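PDB 5OWU: importin subunit beta-1 from Saccharomyces cerevisiae, which carries proteins into the nucleus through association with importin alpha, the subunit that binds the classical nuclear localization signal of cargo. Local coordinates for residues D141-E146 and A154-L159; V750-L755 and P790-E795. All blocks are in the same frame, centred on the assembly; numbering follows the deposited sequence.

Contact 1. Residues D141-E146 and A154-L159; sequences DNTGAE and ASLLAL
The amide of Asn-142 reaches across to the hydroxyl of Ser-155, ND2 giving its N-H to OG over 3.0 Å with an angle of 155° at the hydrogen. The two residues belong to the two antiparallel helices of HEAT repeat 4, helix 133-142 and helix 149-165, and the bond ties the C-terminal end of the first to an early turn of the second. OG lies almost in the plane of the amide, 11° out of it, so the donor is well directed. The same oxygen also packs against the aliphatic part of the asparagine, 3.3 Å from CB of Asn-142. Next to this polar pair the contact turns apolar: the side chains of Thr-143 and Leu-156 cross at a slant, with CG2 of Thr-143 against Leu-156, 3.9 Å from its CD2 and 4.0 Å from its CG.

Moving outward, Ser-155 OG sits beside its own backbone N (chi1 -58°), from where it hydrogen-bonds Val-151 O, one turn back in its helix. It therefore links a backbone carbonyl of one helix to the amide of the other. An alanine at Asn-142 is likely to leave Ser-155 OG with its Val-151 bond but without the cross-helix donor, and to open a gap beside it. Thr-143 is the first residue to leave helical geometry, and its two branches divide the work: the methyl faces Leu-156, while OG1 is hydrogen-bonded to Gln-186 NE2 and Ala-183 O of helix 177-188 in the next repeat. Leu-156 in turn lies on Val-197, Ala-200 and Ala-201 of helix 195-208. Thr-143 sits within the turn closed by Gly-144 N, which donates to Asp-141 O at 3.1 Å.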
loop_
_atom_site.group_PDB
_atom_site.type_symbol
_atom_site.label_atom_id
_atom_site.label_comp_id
_atom_site.label_asym_id
_atom_site.label_seq_id
_atom_site.Cartn_x
_atom_site.Cartn_y
_atom_site.Cartn_z
ATOM N N ASP A 141 -1.732 -37.292 -13.980
ATOM C CA ASP A 141 -2.482 -38.040 -14.984
ATOM C C ASP A 141 -3.596 -37.197 -15.598
ATOM O O ASP A 141 -3.882 -37.332 -16.792
ATOM C CB ASP A 141 -3.052 -39.325 -14.377
ATOM C CG ASP A 141 -1.974 -40.326 -14.013
ATOM O OD1 ASP A 141 -0.855 -40.234 -14.562
ATOM O OD2 ASP A 141 -2.251 -41.212 -13.181
ATOM N N ASN A 142 -4.204 -36.301 -14.815
ATOM C CA ASN A 142 -5.371 -35.536 -15.259
ATOM C C ASN A 142 -5.037 -34.453 -16.279
ATOM O O ASN A 142 -5.927 -34.032 -17.026
ATOM C CB ASN A 142 -6.061 -34.877 -14.061
ATOM C CG ASN A 142 -7.046 -35.795 -13.377
ATOM O OD1 ASN A 142 -7.074 -36.989 -13.643
ATOM N ND2 ASN A 142 -7.871 -35.235 -12.498
ATOM N N THR A 143 -3.806 -33.959 -16.308
ATOM C CA THR A 143 -3.411 -33.009 -17.338
ATOM C C THR A 143 -2.633 -33.682 -18.458
ATOM O O THR A 143 -2.050 -32.991 -19.301
ATOM C CB THR A 143 -2.605 -31.858 -16.731
ATOM O OG1 THR A 143 -1.351 -32.332 -16.237
ATOM C CG2 THR A 143 -3.385 -31.214 -15.591
ATOM N N GLY A 144 -2.620 -35.016 -18.489
ATOM C CA GLY A 144 -2.023 -35.730 -19.602
ATOM C C GLY A 144 -2.706 -35.412 -20.919
ATOM O O GLY A 144 -3.872 -35.007 -20.975
ATOM N N ALA A 145 -1.958 -35.640 -22.003
ATOM C CA ALA A 145 -2.309 -35.076 -23.304
ATOM C C ALA A 145 -3.695 -35.500 -23.777
ATOM O O ALA A 145 -4.386 -34.714 -24.435
ATOM C CB ALA A 145 -1.258 -35.475 -24.341
ATOM N N GLU A 146 -4.121 -36.726 -23.467
ATOM C CA GLU A 146 -5.365 -37.263 -24.007
ATOM C C GLU A 146 -6.538 -37.163 -23.035
ATOM O O GLU A 146 -7.611 -37.705 -23.322
ATOM C CB GLU A 146 -5.161 -38.720 -24.433
ATOM C CG GLU A 146 -4.011 -38.923 -25.424
ATOM C CD GLU A 146 -4.176 -38.123 -26.708
ATOM O OE1 GLU A 146 -5.314 -38.029 -27.217
ATOM O OE2 GLU A 146 -3.165 -37.583 -27.208
ATOM N N ALA A 154 -10.055 -28.196 -14.802
ATOM C CA ALA A 154 -10.428 -28.234 -13.393
ATOM C C ALA A 154 -9.237 -28.614 -12.523
ATOM O O ALA A 154 -9.038 -28.046 -11.438
ATOM C CB ALA A 154 -11.584 -29.210 -13.186
ATOM N N SER A 155 -8.417 -29.559 -12.990
ATOM C CA SER A 155 -7.257 -29.951 -12.205
ATOM C C SER A 155 -6.241 -28.819 -12.124
ATOM O O SER A 155 -5.644 -28.592 -11.064
ATOM C CB SER A 155 -6.637 -31.219 -12.792
ATOM O OG SER A 155 -7.605 -32.259 -12.811
ATOM N N LEU A 156 -6.046 -28.083 -13.229
ATOM C CA LEU A 156 -5.145 -26.935 -13.204
ATOM C C LEU A 156 -5.659 -25.848 -12.262
ATOM O O LEU A 156 -4.873 -25.224 -11.538
ATOM C CB LEU A 156 -4.952 -26.383 -14.618
ATOM C CG LEU A 156 -4.195 -27.328 -15.563
ATOM C CD1 LEU A 156 -4.322 -26.903 -17.009
ATOM C CD2 LEU A 156 -2.733 -27.397 -15.171
ATOM N N LEU A 157 -6.971 -25.607 -12.252
ATOM C CA LEU A 157 -7.545 -24.704 -11.258
ATOM C C LEU A 157 -7.203 -25.159 -9.848
ATOM O O LEU A 157 -6.775 -24.356 -9.010
ATOM C CB LEU A 157 -9.065 -24.625 -11.413
ATOM C CG LEU A 157 -9.616 -23.957 -12.669
ATOM C CD1 LEU A 157 -11.126 -23.883 -12.563
ATOM C CD2 LEU A 157 -9.018 -22.572 -12.876
ATOM N N ALA A 158 -7.405 -26.447 -9.564
ATOM C CA ALA A 158 -7.107 -26.957 -8.229
ATOM C C ALA A 158 -5.646 -26.724 -7.858
ATOM O O ALA A 158 -5.344 -26.329 -6.729
ATOM C CB ALA A 158 -7.455 -28.443 -8.142
ATOM N N LEU A 159 -4.723 -26.955 -8.797
ATOM C CA LEU A 159 -3.311 -26.721 -8.500
ATOM C C LEU A 159 -3.044 -25.241 -8.223
ATOM O O LEU A 159 -2.318 -24.889 -7.276
ATOM C CB LEU A 159 -2.454 -27.235 -9.656
ATOM C CG LEU A 159 -2.490 -28.765 -9.800
ATOM C CD1 LEU A 159 -2.097 -29.181 -11.192
ATOM C CD2 LEU A 159 -1.577 -29.415 -8.769
#

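Contact 2. Residues V750-L755 and P790-E795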
loop_
_atom_site.group_PDB
_atom_site.type_symbol
_atom_site.label_atom_id
_atom_site.label_comp_id
_atom_site.label_asym_id
_atom_site.label_seq_id
_atom_site.Cartn_x
_atom_site.Cartn_y
_atom_site.Cartn_z
ATOM N N VAL A 750 0.756 -0.357 15.002
ATOM C CA VAL A 750 0.571 -0.703 16.409
ATOM C C VAL A 750 1.867 -0.489 17.184
ATOM O O VAL A 750 1.870 0.109 18.266
ATOM C CB VAL A 750 0.058 -2.150 16.540
ATOM C CG1 VAL A 750 -0.092 -2.556 18.012
ATOM C CG2 VAL A 750 -1.278 -2.302 15.820
ATOM N N LEU A 751 2.992 -0.961 16.640
ATOM C CA LEU A 751 4.261 -0.811 17.346
ATOM C C LEU A 751 4.657 0.657 17.472
ATOM O O LEU A 751 5.192 1.076 18.508
ATOM C CB LEU A 751 5.357 -1.611 16.638
ATOM C CG LEU A 751 5.172 -3.134 16.667
ATOM C CD1 LEU A 751 6.198 -3.832 15.781
ATOM C CD2 LEU A 751 5.262 -3.669 18.094
ATOM N N GLU A 752 4.395 1.459 16.437
ATOM C CA GLU A 752 4.665 2.891 16.529
ATOM C C GLU A 752 3.846 3.528 17.650
ATOM O O GLU A 752 4.345 4.393 18.384
ATOM C CB GLU A 752 4.371 3.568 15.188
ATOM C CG GLU A 752 5.385 3.236 14.104
ATOM C CD GLU A 752 5.016 3.791 12.743
ATOM O OE1 GLU A 752 3.825 4.090 12.511
ATOM O OE2 GLU A 752 5.929 3.917 11.901
ATOM N N ALA A 753 2.582 3.106 17.798
ATOM C CA ALA A 753 1.751 3.625 18.883
ATOM C C ALA A 753 2.277 3.189 20.244
ATOM O O ALA A 753 2.218 3.956 21.214
ATOM C CB ALA A 753 0.303 3.169 18.715
ATOM N N VAL A 754 2.777 1.955 20.346
ATOM C CA VAL A 754 3.372 1.523 21.606
ATOM C C VAL A 754 4.566 2.408 21.939
ATOM O O VAL A 754 4.746 2.832 23.089
ATOM C CB VAL A 754 3.748 0.029 21.542
ATOM C CG1 VAL A 754 4.581 -0.391 22.761
ATOM C CG2 VAL A 754 2.479 -0.824 21.463
ATOM N N LEU A 755 5.379 2.737 20.930
ATOM C CA LEU A 755 6.497 3.650 21.159
ATOM C C LEU A 755 6.012 4.995 21.692
ATOM O O LEU A 755 6.595 5.537 22.642
ATOM C CB LEU A 755 7.298 3.836 19.871
ATOM C CG LEU A 755 8.504 4.780 19.940
ATOM C CD1 LEU A 755 9.458 4.403 21.065
ATOM C CD2 LEU A 755 9.227 4.774 18.589
ATOM N N PRO A 790 13.515 -3.091 9.964
ATOM C CA PRO A 790 13.823 -1.822 9.277
ATOM C C PRO A 790 12.628 -0.899 9.120
ATOM O O PRO A 790 12.800 0.327 9.095
ATOM C CB PRO A 790 14.349 -2.285 7.909
ATOM C CG PRO A 790 14.766 -3.694 8.109
ATOM C CD PRO A 790 13.839 -4.258 9.125
ATOM N N GLN A 791 11.418 -1.443 8.986
ATOM C CA GLN A 791 10.247 -0.584 8.898
ATOM C C GLN A 791 10.128 0.323 10.115
ATOM O O GLN A 791 9.454 1.357 10.043
ATOM C CB GLN A 791 8.991 -1.439 8.739
ATOM C CG GLN A 791 9.013 -2.338 7.511
ATOM C CD GLN A 791 7.715 -3.099 7.330
ATOM O OE1 GLN A 791 6.898 -2.761 6.472
ATOM N NE2 GLN A 791 7.516 -4.134 8.145
ATOM N N LEU A 792 10.782 -0.035 11.221
ATOM C CA LEU A 792 10.839 0.805 12.412
ATOM C C LEU A 792 12.124 1.629 12.467
ATOM O O LEU A 792 12.071 2.864 12.452
ATOM C CB LEU A 792 10.698 -0.065 13.673
ATOM C CG LEU A 792 9.305 -0.662 13.901
ATOM C CD1 LEU A 792 9.324 -1.743 14.985
ATOM C CD2 LEU A 792 8.309 0.435 14.271
ATOM N N TYR A 793 13.289 0.979 12.516
ATOM C CA TYR A 793 14.498 1.746 12.802
ATOM C C TYR A 793 14.914 2.636 11.639
ATOM O O TYR A 793 15.563 3.662 11.869
ATOM C CB TYR A 793 15.652 0.826 13.224
ATOM C CG TYR A 793 16.257 -0.069 12.157
ATOM C CD1 TYR A 793 17.149 0.436 11.214
ATOM C CD2 TYR A 793 15.975 -1.432 12.126
ATOM C CE1 TYR A 793 17.716 -0.388 10.249
ATOM C CE2 TYR A 793 16.538 -2.261 11.172
ATOM C CZ TYR A 793 17.407 -1.734 10.236
ATOM O OH TYR A 793 17.965 -2.558 9.287
ATOM N N SER A 794 14.536 2.295 10.405
ATOM C CA SER A 794 14.880 3.144 9.266
ATOM C C SER A 794 14.142 4.479 9.298
ATOM O O SER A 794 14.560 5.418 8.611
ATOM C CB SER A 794 14.583 2.417 7.952
ATOM O OG SER A 794 13.191 2.225 7.764
ATOM N N GLU A 795 13.062 4.587 10.071
ATOM C CA GLU A 795 12.347 5.850 10.221
ATOM C C GLU A 795 13.072 6.730 11.234
ATOM O O GLU A 795 13.232 6.347 12.396
ATOM C CB GLU A 795 10.907 5.607 10.665
ATOM C CG GLU A 795 10.007 5.011 9.593
ATOM C CD GLU A 795 9.655 6.001 8.495
ATOM O OE1 GLU A 795 9.623 7.221 8.769
ATOM O OE2 GLU A 795 9.406 5.554 7.358
HETATM O O HOH W 1 8.275 3.117 12.111
#
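Leu-751 meets Leu-792 through one methyl each, CD1 to CD1 at 3.8 Å, the two side chains crossing at about a right angle. Leu-751 is directed toward the other segment from its backbone, and CG stands beside the backbone N (chi1 -66°), an orientation that brings CD1 up to its partner. Phe-782 and Gln-785 of helix 776-788 also pack on Leu-751, enclosing it in the interior.

One residue on, Glu-752 makes a different kind of approach. Its CG lies 4.1 Å from CD2 of Leu-792, so the second methyl of that leucine is taken up by the aliphatic part of an acid, the two chains crossing at a slant. Beyond CG the glutamate is extended (chi2 174°), which carries the carboxylate past the leucine. There OE2 accepts from a water at 2.5 Å, a short distance, and the same water donates to Gln-791 O at 3.0 Å, bridging the helix to the backbone of the facing segment. The other oxygen, OE1, forms a salt bridge with Lys-749. OE1 of Glu-795 lies 5.9 Å from Glu-752 OE2, not in contact; the lysine would probably offset some of the repulsion between the two acids.

Here two neighbouring HEAT repeats of the solenoid meet: helix 741-764 of repeat 17 faces the short helical turn 790-793 of repeat 18, just ahead of helix 796-812. Leu-792 also touches Ile-748 of helix 741-764 and Thr-798 of helix 796-812. Further along the first segment, Leu-755 makes no contact with 790-795 and packs instead on helix 796-812 and Phe-782. On the second segment, Glu-795 occupies the N-cap position of helix 796-812, its backbone N bonded to Leu-792 O.

In the fold
Contact 1 comes first along the chain and is complete long before contact 2 opens; there are about 46 Å between their centres and about 28 Å between their nearest atoms, so they do not touch and share no helix. Both belong to the same all-helical HEAT-repeat solenoid, in widely separated repeats. The pairing of 141-146 with 154-159 joins the two helices of repeat 4, whereas 750-755 with 790-795 joins repeat 17 to repeat 18. The centre of contact 1 lies about 36 Å from the chain's centre, that of contact 2 about 16 Å. Together they illustrate how packing within and between repeats builds the long superhelical receptor.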